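Local coordinates for protein metallophosphoesterase (PDB 4J6O) that probably removes 2',3'-phosphates from RNA ends as the manganese-dependent, calcineurin-like phosphatase domain of a bacterial RNA repair enzyme, at residues 15-20 against 25-30; 232-237 against 241-246. One frame throughout, in Å; residues are numbered along the deposited sequence.

Interaction 1. Residues 15-20 against 25-30. With MN (manganese (II) ion), chain J.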
loop_
_atom_site.group_PDB
_atom_site.type_symbol
_atom_site.label_atom_id
_atom_site.label_comp_id
_atom_site.label_asym_id
_atom_site.label_seq_id
_atom_site.Cartn_x
_atom_site.Cartn_y
_atom_site.Cartn_z
ATOM N N ASP A 15 1.987 -10.088 7.602
ATOM C CA ASP A 15 2.628 -10.176 6.299
ATOM C C ASP A 15 2.319 -8.883 5.611
ATOM O O ASP A 15 1.141 -8.524 5.445
ATOM C CB ASP A 15 2.092 -11.383 5.548
ATOM C CG ASP A 15 2.451 -12.674 6.261
ATOM O OD1 ASP A 15 3.634 -12.863 6.570
ATOM O OD2 ASP A 15 1.538 -13.466 6.522
ATOM N N ILE A 16 3.383 -8.144 5.342
ATOM C CA ILE A 16 3.266 -6.733 4.920
ATOM C C ILE A 16 3.520 -6.660 3.422
ATOM O O ILE A 16 4.537 -7.171 2.949
ATOM C CB ILE A 16 4.290 -5.858 5.671
ATOM C CG1 ILE A 16 4.158 -6.052 7.190
ATOM C CG2 ILE A 16 4.084 -4.368 5.291
ATOM C CD1 ILE A 16 5.266 -5.408 7.965
ATOM N N ILE A 17 2.568 -6.111 2.654
ATOM C CA ILE A 17 2.612 -6.300 1.178
ATOM C C ILE A 17 2.725 -4.904 0.523
ATOM O O ILE A 17 1.995 -3.969 0.887
ATOM C CB ILE A 17 1.352 -7.015 0.682
ATOM C CG1 ILE A 17 1.376 -8.477 1.204
ATOM C CG2 ILE A 17 1.322 -7.094 -0.847
ATOM C CD1 ILE A 17 0.183 -9.303 0.883
ATOM N N GLY A 18 3.619 -4.791 -0.464
ATOM C CA GLY A 18 3.859 -3.518 -1.152
ATOM C C GLY A 18 2.835 -3.233 -2.243
ATOM O O GLY A 18 1.772 -3.829 -2.322
ATOM N N ASP A 19 3.154 -2.231 -3.073
ATOM C CA ASP A 19 2.162 -1.716 -4.020
ATOM C C ASP A 19 1.659 -2.784 -4.981
ATOM O O ASP A 19 2.440 -3.419 -5.708
ATOM C CB ASP A 19 2.818 -0.637 -4.881
ATOM C CG ASP A 19 3.456 0.457 -4.092
ATOM O OD1 ASP A 19 4.201 0.257 -3.087
ATOM O OD2 ASP A 19 3.272 1.634 -4.567
ATOM N N ILE A 20 0.344 -2.887 -5.033
ATOM C CA ILE A 20 -0.314 -3.865 -5.853
ATOM C C ILE A 20 -0.723 -3.348 -7.230
ATOM O O ILE A 20 -0.561 -4.075 -8.211
ATOM C CB ILE A 20 -1.516 -4.439 -5.094
ATOM C CG1 ILE A 20 -1.010 -5.160 -3.807
ATOM C CG2 ILE A 20 -2.332 -5.367 -5.978
ATOM C CD1 ILE A 20 -2.126 -5.343 -2.731
ATOM N N ASP A 25 -3.669 -11.093 -9.906
ATOM C CA ASP A 25 -3.229 -12.486 -10.063
ATOM C C ASP A 25 -2.037 -12.718 -9.145
ATOM O O ASP A 25 -1.937 -13.781 -8.460
ATOM C CB ASP A 25 -2.858 -12.795 -11.516
ATOM C CG ASP A 25 -4.049 -12.799 -12.447
ATOM O OD1 ASP A 25 -5.188 -12.954 -11.966
ATOM O OD2 ASP A 25 -3.815 -12.668 -13.695
ATOM N N GLU A 26 -1.160 -11.716 -9.104
ATOM C CA GLU A 26 0.080 -11.841 -8.348
ATOM C C GLU A 26 -0.236 -11.740 -6.865
ATOM O O GLU A 26 0.398 -12.389 -6.059
ATOM C CB GLU A 26 1.079 -10.736 -8.687
ATOM C CG GLU A 26 1.759 -10.894 -10.080
ATOM C CD GLU A 26 0.890 -10.476 -11.233
ATOM O OE1 GLU A 26 -0.229 -9.950 -11.062
ATOM O OE2 GLU A 26 1.342 -10.686 -12.382
ATOM N N LEU A 27 -1.169 -10.873 -6.534
ATOM C CA LEU A 27 -1.647 -10.780 -5.132
ATOM C C LEU A 27 -2.202 -12.122 -4.636
ATOM O O LEU A 27 -1.867 -12.554 -3.539
ATOM C CB LEU A 27 -2.681 -9.641 -4.996
ATOM C CG LEU A 27 -3.271 -9.537 -3.586
ATOM C CD1 LEU A 27 -2.203 -9.366 -2.493
ATOM C CD2 LEU A 27 -4.317 -8.389 -3.550
ATOM N N LYS A 28 -3.031 -12.761 -5.454
ATOM C CA LYS A 28 -3.599 -14.040 -5.065
ATOM C C LYS A 28 -2.488 -15.060 -4.897
ATOM O O LYS A 28 -2.477 -15.795 -3.895
ATOM C CB LYS A 28 -4.607 -14.479 -6.098
ATOM C CG LYS A 28 -5.199 -15.879 -5.866
ATOM C CD LYS A 28 -6.162 -16.251 -6.963
ATOM C CE LYS A 28 -6.952 -17.519 -6.582
ATOM N NZ LYS A 28 -6.069 -18.685 -6.730
ATOM N N MET A 29 -1.546 -15.104 -5.858
ATOM C CA MET A 29 -0.394 -16.009 -5.762
ATOM C C MET A 29 0.410 -15.777 -4.481
ATOM O O MET A 29 0.775 -16.740 -3.785
ATOM C CB MET A 29 0.512 -15.883 -7.016
ATOM C CG MET A 29 -0.082 -16.452 -8.271
ATOM S SD MET A 29 0.876 -15.903 -9.722
ATOM C CE MET A 29 2.271 -17.048 -9.596
ATOM N N LEU A 30 0.645 -14.493 -4.148
ATOM C CA LEU A 30 1.485 -14.183 -3.014
ATOM C C LEU A 30 0.778 -14.583 -1.708
ATOM O O LEU A 30 1.372 -15.151 -0.787
ATOM C CB LEU A 30 1.845 -12.672 -3.019
ATOM C CG LEU A 30 2.658 -12.218 -1.828
ATOM C CD1 LEU A 30 3.989 -12.967 -1.704
ATOM C CD2 LEU A 30 2.934 -10.717 -2.092
HETATM MN MN MN J . 2.921 3.009 -6.198
HETATM O O HOH W 1 4.697 1.953 -7.226
#
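Leu27 reaches from helix 24-33 toward segment 15-20, setting CD1 between the ends of Ile17 and Ile20 and CD2 against Ile20 alone. Its CD1 meets the tip of Ile17, CD1 to CD1 at 4.1 Å, the two side chains crossing at about a right angle. Ile20 CD1 lies 3.8 Å from Leu27 CD2 and 4.0 Å from Leu27 CD1, so the end of Ile20 is set against both branches of the leucine. One helical turn on, Leu30 and Ile17 point at each other tip to tip, Leu30 CD2 to Ile17 CG2 at 4.2 Å. In Ile17 a chi1 of -68° puts CG1 beside the backbone N, from where CD1 reaches Leu27, and CG2 anti to that N, where it meets Leu30. The contact is wholly apolar and buried, made by methyl groups alone.

Between the two isoleucines the chain leaves the strand, and Asp19, which makes no contact with the helix segment, binds manganese through OD2 at 2.2 Å. Water 1 is a further ligand at 2.3 Å; His21 and Asp65 also bind the ion. A metal-binding aspartate just past a strand end, followed at two residues by a histidine, is the Asp-X-His signature of calcineurin-like phosphoesterases. Around the contact, Phe62 of strand 59-62 touches Ile20 and Leu27, and Leu233 of strand 232-238 touches Ile20, Leu27 and Leu30, so helix 24-33 packs across neighbouring strands of the sheet.

Interaction 2. Residues 232-237 against 241-246; sequences KLTAYR and REIVDV
Leu233 and Val246, Ala235 and Val244, and Arg237 and Glu242 are the hydrogen-bonded pairs of an antiparallel hairpin whose strand axes run at 154°. The bonds of the central pair are nearly straight: Ala235 N to Val244 O is 2.8 Å, Val244 N to Ala235 O 3.0 Å. At the turn Arg237 O receives Glu242 N at 3.3 Å and, weakly, Arg241 N; Arg241, with positive phi (55°), and Glu242 together face Arg237 as a G1 beta bulge.

Two salt bridges join side chains. Arg237 NH1 lies 3.0 Å from Glu242 OE1, which sits in the guanidinium plane, while the guanidinium group meets OE1 from above the carboxylate plane. At the other end, Lys232 NZ has its stronger partner in Glu213 and makes a long, weak bond to Asp245 OD2. Water 2 donates to Asp245 OD2 and is hydrogen-bonded to Thr234 OG1, which also bonds Thr225.

Carbon packing occurs on both faces. Ile243 CD1 comes within 3.5 Å of Tyr236 CD2, the two side chains crossing obliquely, and Ile243 CG2 meets Thr234 CG2 at 3.9 Å. On the other face the Arg237 chain, bent at chi3 (71°), lays CD against Val244 CG2 at 3.6 Å. Separately, the aliphatic chain of Arg241 runs alongside the tyrosine and packs closely on its hydroxyl oxygen, CG 3.1 Å from Tyr236 OH.

Strand 242-247 is an outermost strand of its five-stranded sheet. The face bearing Leu233 and Val246 packs on helix 24-33; Tyr236 and Ile243 turn to Ile221 of strand 220-222 in the other sheet.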
loop_
_atom_site.group_PDB
_atom_site.type_symbol
_atom_site.label_atom_id
_atom_site.label_comp_id
_atom_site.label_asym_id
_atom_site.label_seq_id
_atom_site.Cartn_x
_atom_site.Cartn_y
_atom_site.Cartn_z
ATOM N N LYS A 232 8.209 -7.542 -9.201
ATOM C CA LYS A 232 7.641 -8.593 -8.365
ATOM C C LYS A 232 6.861 -7.956 -7.241
ATOM O O LYS A 232 7.063 -6.782 -6.925
ATOM C CB LYS A 232 8.688 -9.524 -7.821
ATOM C CG LYS A 232 9.753 -8.945 -6.988
ATOM C CD LYS A 232 11.007 -9.912 -7.085
ATOM C CE LYS A 232 12.225 -9.257 -6.470
ATOM N NZ LYS A 232 13.252 -10.335 -6.278
ATOM N N LEU A 233 5.957 -8.737 -6.683
ATOM C CA LEU A 233 5.165 -8.295 -5.544
ATOM C C LEU A 233 5.784 -8.962 -4.322
ATOM O O LEU A 233 5.946 -10.209 -4.301
ATOM C CB LEU A 233 3.725 -8.731 -5.691
ATOM C CG LEU A 233 2.775 -8.162 -4.655
ATOM C CD1 LEU A 233 2.682 -6.629 -4.839
ATOM C CD2 LEU A 233 1.347 -8.792 -4.771
ATOM N N THR A 234 6.143 -8.134 -3.343
ATOM C CA THR A 234 6.860 -8.585 -2.159
ATOM C C THR A 234 6.001 -8.516 -0.896
ATOM O O THR A 234 5.289 -7.478 -0.655
ATOM C CB THR A 234 8.151 -7.737 -1.967
ATOM O OG1 THR A 234 9.028 -8.028 -3.057
ATOM C CG2 THR A 234 8.815 -8.073 -0.638
ATOM N N ALA A 235 6.137 -9.547 -0.053
ATOM C CA ALA A 235 5.629 -9.467 1.326
ATOM C C ALA A 235 6.795 -9.550 2.272
ATOM O O ALA A 235 7.756 -10.294 2.014
ATOM C CB ALA A 235 4.667 -10.647 1.657
ATOM N N TYR A 236 6.707 -8.824 3.374
ATOM C CA TYR A 236 7.688 -8.883 4.439
ATOM C C TYR A 236 7.003 -9.520 5.632
ATOM O O TYR A 236 5.955 -9.033 6.110
ATOM C CB TYR A 236 8.184 -7.443 4.758
ATOM C CG TYR A 236 9.252 -7.346 5.837
ATOM C CD1 TYR A 236 8.902 -7.346 7.197
ATOM C CD2 TYR A 236 10.576 -7.167 5.506
ATOM C CE1 TYR A 236 9.901 -7.233 8.178
ATOM C CE2 TYR A 236 11.564 -7.032 6.470
ATOM C CZ TYR A 236 11.213 -7.061 7.786
ATOM O OH TYR A 236 12.212 -6.890 8.708
ATOM N N ARG A 237 7.562 -10.661 6.096
ATOM C CA ARG A 237 6.929 -11.381 7.179
ATOM C C ARG A 237 7.535 -10.873 8.479
ATOM O O ARG A 237 8.749 -10.776 8.627
ATOM C CB ARG A 237 7.189 -12.891 7.020
ATOM C CG ARG A 237 6.839 -13.344 5.654
ATOM C CD ARG A 237 6.854 -14.868 5.546
ATOM N NE ARG A 237 5.752 -15.512 6.235
ATOM C CZ ARG A 237 5.924 -16.459 7.181
ATOM N NH1 ARG A 237 7.139 -16.837 7.596
ATOM N NH2 ARG A 237 4.877 -17.033 7.742
ATOM N N ARG A 241 11.053 -11.252 9.803
ATOM C CA ARG A 241 11.949 -10.458 8.980
ATOM C C ARG A 241 12.416 -11.286 7.779
ATOM O O ARG A 241 13.597 -11.320 7.444
ATOM C CB ARG A 241 13.090 -9.851 9.817
ATOM C CG ARG A 241 12.515 -9.032 10.995
ATOM C CD ARG A 241 13.453 -8.026 11.552
ATOM N NE ARG A 241 12.893 -7.441 12.756
ATOM C CZ ARG A 241 13.329 -6.314 13.293
ATOM N NH1 ARG A 241 12.778 -5.867 14.412
ATOM N NH2 ARG A 241 14.341 -5.660 12.722
ATOM N N GLU A 242 11.431 -11.927 7.135
ATOM C CA GLU A 242 11.656 -12.719 5.916
ATOM C C GLU A 242 10.967 -12.102 4.724
ATOM O O GLU A 242 9.817 -11.629 4.832
ATOM C CB GLU A 242 11.057 -14.088 6.099
ATOM C CG GLU A 242 11.803 -14.894 7.121
ATOM C CD GLU A 242 11.129 -16.203 7.461
ATOM O OE1 GLU A 242 10.026 -16.485 6.919
ATOM O OE2 GLU A 242 11.720 -16.946 8.288
ATOM N N ILE A 243 11.652 -12.153 3.585
ATOM C CA ILE A 243 11.120 -11.688 2.309
ATOM C C ILE A 243 10.511 -12.859 1.528
ATOM O O ILE A 243 11.166 -13.899 1.344
ATOM C CB ILE A 243 12.206 -11.049 1.480
ATOM C CG1 ILE A 243 12.840 -9.867 2.210
ATOM C CG2 ILE A 243 11.668 -10.602 0.127
ATOM C CD1 ILE A 243 11.855 -8.918 2.781
ATOM N N VAL A 244 9.265 -12.702 1.081
ATOM C CA VAL A 244 8.577 -13.665 0.201
ATOM C C VAL A 244 8.067 -12.886 -0.999
ATOM O O VAL A 244 7.534 -11.792 -0.827
ATOM C CB VAL A 244 7.392 -14.346 0.888
ATOM C CG1 VAL A 244 6.632 -15.280 -0.072
ATOM C CG2 VAL A 244 7.909 -15.145 2.122
ATOM N N ASP A 245 8.267 -13.394 -2.196
ATOM C CA ASP A 245 7.826 -12.625 -3.377
ATOM C C ASP A 245 7.290 -13.494 -4.497
ATOM O O ASP A 245 7.515 -14.702 -4.535
ATOM C CB ASP A 245 8.905 -11.633 -3.844
ATOM C CG ASP A 245 10.226 -12.295 -4.219
ATOM O OD1 ASP A 245 10.188 -13.339 -4.904
ATOM O OD2 ASP A 245 11.298 -11.731 -3.873
ATOM N N VAL A 246 6.496 -12.867 -5.364
ATOM C CA VAL A 246 5.991 -13.520 -6.566
ATOM C C VAL A 246 6.365 -12.647 -7.755
ATOM O O VAL A 246 6.094 -11.451 -7.774
ATOM C CB VAL A 246 4.477 -13.619 -6.558
ATOM C CG1 VAL A 246 3.964 -14.048 -7.907
ATOM C CG2 VAL A 246 4.016 -14.623 -5.470
HETATM O O HOH W 2 11.471 -9.156 -3.078
#

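How the interactions relate
From the N terminus, strand 14-17 runs into the metal-binding loop, and interaction 1 closes the short connection to helix 24-33. The chain then builds the remaining strands and helices before returning near its C terminus, where interaction 2 closes a tight hairpin turn. The contacts are in series, neither nested nor crossing, yet their centres lie 8 Å apart. Segment 232-237 pairs antiparallel with segment 15-20, with probable backbone hydrogen bonds from Tyr236 N to Ile16 O and from Gly18 N to Thr234 O. Leu30 also packs on Val246. The late hairpin thus extends the sheet beside the strand that leads into the metal-binding loop, and helix 24-33 spans both contacts.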